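Local coordinates for protein MHC class I antigen (Ctenopharyngodon idella, PDB 5H5Z) that presents peptides at the cell surface, probably to T cells, as the heavy chain of a class I MHC complex with beta-2-microglobulin, at the interface of chains A and B. Numbering follows the deposited sequence. Chains: chain A, MHC class I antigen; chain B, Beta-2-microglobulin.

Contact 1 and contact 2 are two patches of the same heavy chain/light chain interface, the centres of their C-alpha atoms about 20 Å apart, and share no residue. Contact 1 joins strands 3-13 and 90-100 of the alpha-1/alpha-2 platform to the short strand 56-57 and a nearby loop of beta-2-microglobulin. Contact 2 joins strand 227-228 of the C1-set region of chain A to strands 7-12, 22-29 and 63-71 of chain B. The light chain therefore grips the peptide-binding floor at one place and the immunoglobulin-like domain at another, which would be expected to fix the orientation of the two parts of the heavy chain.

Contact 1: the interface of chains A and B. Residues chain A 8-10, 93-95; chain B 56-57, 61.
B:Phe57 of beta-2-microglobulin inserts its ring between A:Val8 and A:Gln93, side chains of two strands in the floor of the class I peptide-binding platform. It has 90 Å² of surface hidden by chain A, more than any other residue of this patch. A chi1 of 55° sets its CG between the backbone N and the carbonyl carbon, and the ring is turned so that its two faces meet different strands. On one face A:Val8 CB lies toward the rim, 3.6 Å from B:Phe57 CZ, a CH-pi contact. Over the centre of the opposite face stands the amide nitrogen NE2 of A:Gln93, with amide and ring planes 71° apart. A:Thr10 OG1, the hydroxyl, approaches the ring near CE2 and CD2.

A:Gln93 can be followed atom by atom. Its CB packs 3.7 Å from B:Trp61 CE3 on the six-membered part of the indole. CG then passes B:Phe57, 3.9 Å from CE2. The chain stays extended beyond CG, carrying the terminal amide past B:Phe57 to the backbone of B:Trp61. CD meets both the carbonyl O and CE3 of B:Trp61, while OE1 lies beside B:Trp61 CB at 3.7 Å. NE2 donates to the backbone O of B:Trp61 over 2.9 Å. The bond is nearly straight, 173° at the hydrogen, and reaches an oxygen lone pair in the carbonyl plane; the acceptor lies essentially in the amide plane. The bond should restrain the amide rotation, with the nitrogen standing over the B:Phe57 face.

A:Met95 adds an apolar bridge from the same strand as A:Gln93: CB faces B:Phe57 CE1, and CG lies 3.7 Å from B:Trp61 CH2. The thioether SD sits over the indole face toward its rim, 3.9 Å from B:Trp61 CZ3.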
# COMPACT_ATOMS: atom_id res chain seq x y z
N VAL A 8 7.53 -4.88 -7.50
CA VAL A 8 7.01 -3.72 -8.23
C VAL A 8 8.17 -2.81 -8.60
O VAL A 8 8.90 -2.33 -7.73
CB VAL A 8 5.88 -2.97 -7.46
CG1 VAL A 8 4.64 -3.84 -7.34
CG2 VAL A 8 6.35 -2.49 -6.09
N TYR A 9 8.38 -2.62 -9.91
CA TYR A 9 9.46 -1.77 -10.41
C TYR A 9 8.87 -0.46 -10.95
O TYR A 9 7.90 -0.49 -11.71
CB TYR A 9 10.20 -2.42 -11.57
CG TYR A 9 10.91 -3.75 -11.32
CD1 TYR A 9 11.07 -4.27 -10.04
CD2 TYR A 9 11.43 -4.46 -12.40
CE1 TYR A 9 11.72 -5.49 -9.84
CE2 TYR A 9 12.10 -5.66 -12.21
CZ TYR A 9 12.23 -6.17 -10.93
OH TYR A 9 12.88 -7.37 -10.77
N THR A 10 9.48 0.66 -10.59
CA THR A 10 9.10 1.96 -11.15
C THR A 10 10.27 2.64 -11.87
O THR A 10 11.29 2.94 -11.26
CB THR A 10 8.55 2.93 -10.09
OG1 THR A 10 7.46 2.31 -9.39
CG2 THR A 10 8.06 4.24 -10.74
N GLN A 93 6.43 0.89 -15.74
CA GLN A 93 6.19 0.06 -14.56
C GLN A 93 6.12 -1.42 -14.90
O GLN A 93 5.65 -1.80 -15.97
CB GLN A 93 4.89 0.46 -13.87
CG GLN A 93 4.95 1.74 -13.06
CD GLN A 93 3.56 2.28 -12.76
OE1 GLN A 93 2.85 2.74 -13.65
NE2 GLN A 93 3.16 2.20 -11.50
N ASN A 94 6.57 -2.24 -13.95
CA ASN A 94 6.45 -3.68 -14.04
C ASN A 94 6.02 -4.18 -12.66
O ASN A 94 6.58 -3.78 -11.64
CB ASN A 94 7.81 -4.28 -14.45
CG ASN A 94 7.80 -5.80 -14.58
OD1 ASN A 94 6.79 -6.43 -14.93
ND2 ASN A 94 8.95 -6.40 -14.34
N MET A 95 4.98 -5.01 -12.63
CA MET A 95 4.68 -5.78 -11.43
C MET A 95 4.55 -7.25 -11.80
O MET A 95 3.97 -7.60 -12.83
CB MET A 95 3.41 -5.26 -10.73
CG MET A 95 2.14 -5.38 -11.54
SD MET A 95 0.75 -4.52 -10.79
CE MET A 95 0.63 -5.38 -9.22
N ALA B 56 5.73 2.56 -3.91
CA ALA B 56 5.10 1.36 -4.44
C ALA B 56 3.75 1.70 -5.07
O ALA B 56 3.28 2.84 -4.98
CB ALA B 56 4.95 0.30 -3.35
N PHE B 57 3.15 0.72 -5.74
CA PHE B 57 1.88 0.91 -6.42
C PHE B 57 1.06 -0.37 -6.35
O PHE B 57 1.60 -1.46 -6.11
CB PHE B 57 2.08 1.39 -7.87
CG PHE B 57 2.96 0.49 -8.70
CD1 PHE B 57 2.43 -0.59 -9.38
CD2 PHE B 57 4.32 0.76 -8.83
CE1 PHE B 57 3.24 -1.42 -10.15
CE2 PHE B 57 5.14 -0.06 -9.60
CZ PHE B 57 4.60 -1.15 -10.27
N TRP B 61 -1.97 0.29 -11.14
CA TRP B 61 -0.73 1.05 -11.38
C TRP B 61 -0.56 2.35 -10.59
O TRP B 61 0.51 2.95 -10.62
CB TRP B 61 -0.54 1.34 -12.88
CG TRP B 61 -0.62 0.14 -13.75
CD1 TRP B 61 -1.64 -0.20 -14.59
CD2 TRP B 61 0.35 -0.90 -13.85
NE1 TRP B 61 -1.35 -1.39 -15.23
CE2 TRP B 61 -0.13 -1.84 -14.78
CE3 TRP B 61 1.60 -1.12 -13.24
CZ2 TRP B 61 0.59 -2.99 -15.13
CZ3 TRP B 61 2.31 -2.26 -13.58
CH2 TRP B 61 1.80 -3.18 -14.52

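Contact 2: the interface of chains A and B. Residues chain A 227-228; chain B 9, 11, 25, 27, 66.
Chi1 of 51° places CG of B:Tyr11 between its backbone N and carbonyl carbon, and chi2 of -81° presents a ring face to A:Leu227 while the phenol reaches A:Pro228. In B:Tyr27 a chi1 of -177°, with CG opposite the backbone N, turns a face of its own ring toward A:Pro228. The site is a largely apolar patch where the immunoglobulin-like part of the heavy chain rests on the beta-sheet of beta-2-microglobulin.

The two tyrosines have distinct roles. A:Leu227 CD1 lies over the centre of the B:Tyr11 ring, 3.8 Å from the centroid, which is evidence for CH-pi packing. B:Ile25 CB backs the opposite face within chain B, offset toward the rim, so the ring is held between aliphatic groups from both proteins. The phenol OH of B:Tyr11 donates to the backbone O of A:Pro228 at 2.6 Å. That donor lies in the carbonyl plane on a lone pair, and the acceptor oxygen lies in the plane of the ring at its edge. Face packing and the edge bond together should limit the tilt of the ring.

Across B:Tyr27, the pyrrolidine of A:Pro228 crosses at about a right angle. Its CG lies above the face toward the rim, 3.7 Å from B:Tyr27 CD1, and CD approaches CD2. A:Pro228 CD also lies 3.4 Å from B:Tyr11 OH, so the proline bridges the two tyrosines.

The second branch of A:Leu227 extends the patch to B:Gln9. There the methyl CD2 rests against the terminal amide, 3.5 Å from B:Gln9 NE2 and 3.6 Å from B:Gln9 OE1.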
# COMPACT_ATOMS: atom_id res chain seq x y z
N LEU A 227 -7.55 1.07 6.31
CA LEU A 227 -6.41 1.98 6.25
C LEU A 227 -5.18 1.37 6.89
O LEU A 227 -5.29 0.67 7.90
CB LEU A 227 -6.72 3.30 6.96
CG LEU A 227 -7.82 4.20 6.40
CD1 LEU A 227 -8.12 5.31 7.40
CD2 LEU A 227 -7.44 4.79 5.05
N PRO A 228 -3.99 1.64 6.32
CA PRO A 228 -2.77 1.11 6.91
C PRO A 228 -2.27 1.94 8.09
O PRO A 228 -2.33 3.17 8.06
CB PRO A 228 -1.77 1.21 5.76
CG PRO A 228 -2.23 2.39 4.97
CD PRO A 228 -3.73 2.38 5.07
N GLN B 9 -5.60 11.00 3.10
CA GLN B 9 -6.31 10.64 4.31
C GLN B 9 -5.39 10.79 5.51
O GLN B 9 -4.29 10.23 5.54
CB GLN B 9 -6.88 9.22 4.21
CG GLN B 9 -7.95 9.08 3.14
CD GLN B 9 -8.40 7.65 2.94
OE1 GLN B 9 -9.47 7.25 3.41
NE2 GLN B 9 -7.60 6.86 2.24
N TYR B 11 -5.06 10.62 9.69
CA TYR B 11 -5.63 9.94 10.84
C TYR B 11 -4.54 9.58 11.83
O TYR B 11 -3.35 9.72 11.55
CB TYR B 11 -6.40 8.68 10.40
CG TYR B 11 -5.62 7.75 9.49
CD1 TYR B 11 -5.53 8.00 8.12
CD2 TYR B 11 -5.00 6.60 9.99
CE1 TYR B 11 -4.82 7.16 7.28
CE2 TYR B 11 -4.30 5.74 9.15
CZ TYR B 11 -4.21 6.02 7.80
OH TYR B 11 -3.52 5.19 6.95
N ILE B 25 -0.68 9.86 10.95
CA ILE B 25 -0.50 9.16 9.68
C ILE B 25 -1.19 9.89 8.54
O ILE B 25 -2.36 10.30 8.66
CB ILE B 25 -1.05 7.71 9.76
CG1 ILE B 25 -0.36 6.93 10.90
CG2 ILE B 25 -0.90 7.01 8.42
CD1 ILE B 25 -1.06 5.65 11.30
N TYR B 27 -1.96 8.99 4.68
CA TYR B 27 -1.97 8.00 3.60
C TYR B 27 -2.35 8.67 2.29
O TYR B 27 -3.46 9.20 2.15
CB TYR B 27 -2.96 6.87 3.92
CG TYR B 27 -2.99 5.75 2.90
CD1 TYR B 27 -1.82 5.11 2.48
CD2 TYR B 27 -4.20 5.28 2.40
CE1 TYR B 27 -1.86 4.07 1.57
CE2 TYR B 27 -4.26 4.24 1.49
CZ TYR B 27 -3.09 3.64 1.08
OH TYR B 27 -3.15 2.61 0.17
N THR B 66 2.87 6.38 2.52
CA THR B 66 2.45 6.70 3.87
C THR B 66 3.53 7.53 4.55
O THR B 66 4.70 7.15 4.59
CB THR B 66 2.16 5.42 4.69
OG1 THR B 66 1.18 4.63 4.00
CG2 THR B 66 1.63 5.77 6.07